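Local coordinates for aminopeptidase-like protein (Chaetomium thermophilum, PDB 5JM6), which is a zinc-dependent M18-family aminopeptidase that probably removes residues from peptide N-termini, forms dodecamers and is linked to the Cvt pathway of selective autophagy, at the interface of chains A and B. Residues are numbered along the deposited sequence; one frame, centred on the assembly and turned at random. Chains: chain A/B, Aminopeptidase-like protein.

The interface of chains A and B. Residues chain A 166-168, 484-486; chain B 209, 215.
At the two-fold dimer interface of the M18 aminopeptidase dodecamer, a loop of chain B pushes B:Met215 between two segments of chain A, one of which carries the zinc ligand A:His485. The B:Met215 sulfur, SD, lies over the face of the A:Asn166 carboxamide, 3.4 Å from ND2 and 3.6 Å from CG, and the two side chains cross at about a right angle. B:Met215 is extended as far as SD and bends there (chi3 75°), which sends its CE methyl toward A:Ser486, 3.8 Å from CA. Nearer the backbone of the methionine, B:Met215 CB meets the carboxylate oxygen OE2 of A:Glu167 at 3.8 Å. The amide that receives the sulfur is held at both ends within chain A. A:Asn166 ND2 donates to the backbone A:His485 O (3.1 Å, 152° at H), a bond lying in the amide plane but above the acceptor's carbonyl plane. A:Asn166 OD1 accepts the hydroxyl A:Thr168 OG1 at 2.7 Å, and the two bonds probably limit rotation of the amide. Were A:Asn166 replaced by an alanine, the A:His485 carbonyl and the A:Thr168 hydroxyl would probably lose these mates, and the sulfur the flat group beneath it. Beside the methionine, the ring carbon B:Pro209 CD comes within 3.4 Å of the carbonyl A:Met484 O and also packs near A:His485 CB. The contact may help steady the backbone that carries the zinc ligand. In the fold, A:Asn166 immediately precedes the 3-10 helix 167-169, while A:Met484 to A:Ser486 lie in the loop between strands 480-481 and 489-492; B:Pro209 starts the 3-10 helix 209-211.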
loop_
_atom_site.group_PDB
_atom_site.type_symbol
_atom_site.label_atom_id
_atom_site.label_comp_id
_atom_site.label_asym_id
_atom_site.label_seq_id
_atom_site.Cartn_x
_atom_site.Cartn_y
_atom_site.Cartn_z
ATOM N N ASN A 166 -2.627 -7.597 30.194
ATOM C CA ASN A 166 -2.030 -6.607 29.331
ATOM C C ASN A 166 -0.543 -6.709 29.553
ATOM O O ASN A 166 -0.100 -7.527 30.355
ATOM C CB ASN A 166 -2.569 -5.192 29.614
ATOM C CG ASN A 166 -2.462 -4.786 31.079
ATOM O OD1 ASN A 166 -1.485 -5.093 31.760
ATOM N ND2 ASN A 166 -3.471 -4.071 31.563
ATOM N N GLU A 167 0.223 -5.888 28.852
ATOM C CA GLU A 167 1.672 -6.014 28.875
ATOM C C GLU A 167 2.280 -5.961 30.281
ATOM O O GLU A 167 3.305 -6.591 30.527
ATOM C CB GLU A 167 2.303 -4.940 27.986
ATOM C CG GLU A 167 1.849 -3.519 28.271
ATOM C CD GLU A 167 0.671 -3.100 27.410
ATOM O OE1 GLU A 167 -0.400 -3.731 27.520
ATOM O OE2 GLU A 167 0.818 -2.145 26.618
ATOM N N THR A 168 1.650 -5.251 31.213
ATOM C CA THR A 168 2.244 -5.114 32.544
ATOM C C THR A 168 2.203 -6.418 33.354
ATOM O O THR A 168 2.829 -6.507 34.409
ATOM C CB THR A 168 1.563 -3.995 33.366
ATOM O OG1 THR A 168 0.234 -4.387 33.726
ATOM C CG2 THR A 168 1.516 -2.699 32.571
ATOM N N MET A 484 -3.862 3.486 35.539
ATOM C CA MET A 484 -5.096 2.763 35.806
ATOM C C MET A 484 -5.172 1.495 34.960
ATOM O O MET A 484 -4.806 1.515 33.783
ATOM C CB MET A 484 -6.303 3.663 35.539
ATOM C CG MET A 484 -7.642 3.045 35.885
ATOM S SD MET A 484 -9.009 4.172 35.547
ATOM C CE MET A 484 -8.571 5.564 36.587
ATOM N N HIS A 485 -5.628 0.407 35.582
ATOM C CA HIS A 485 -5.747 -0.921 34.961
ATOM C C HIS A 485 -4.406 -1.640 34.792
ATOM O O HIS A 485 -4.357 -2.728 34.225
ATOM C CB HIS A 485 -6.484 -0.855 33.618
ATOM C CG HIS A 485 -7.974 -0.780 33.755
ATOM N ND1 HIS A 485 -8.827 -0.861 32.676
ATOM C CD2 HIS A 485 -8.760 -0.636 34.847
ATOM C CE1 HIS A 485 -10.076 -0.765 33.097
ATOM N NE2 HIS A 485 -10.063 -0.633 34.410
ATOM N N SER A 486 -3.313 -1.025 35.233
ATOM C CA SER A 486 -2.057 -1.765 35.333
ATOM C C SER A 486 -2.148 -2.822 36.427
ATOM O O SER A 486 -2.971 -2.717 37.337
ATOM C CB SER A 486 -0.880 -0.836 35.624
ATOM O OG SER A 486 0.273 -1.589 35.966
ATOM N N PRO B 209 -5.095 2.592 29.460
ATOM C CA PRO B 209 -5.457 2.199 28.092
ATOM C C PRO B 209 -6.601 3.040 27.534
ATOM O O PRO B 209 -6.788 3.090 26.319
ATOM C CB PRO B 209 -5.887 0.733 28.241
ATOM C CG PRO B 209 -5.397 0.303 29.589
ATOM C CD PRO B 209 -5.411 1.534 30.433
ATOM N N MET B 215 -0.571 1.370 26.630
ATOM C CA MET B 215 -0.157 1.746 27.974
ATOM C C MET B 215 1.295 2.203 27.937
ATOM O O MET B 215 1.736 3.005 28.760
ATOM C CB MET B 215 -0.328 0.577 28.949
ATOM C CG MET B 215 -1.744 0.025 29.033
ATOM S SD MET B 215 -1.919 -1.290 30.260
ATOM C CE MET B 215 -1.891 -0.354 31.788
#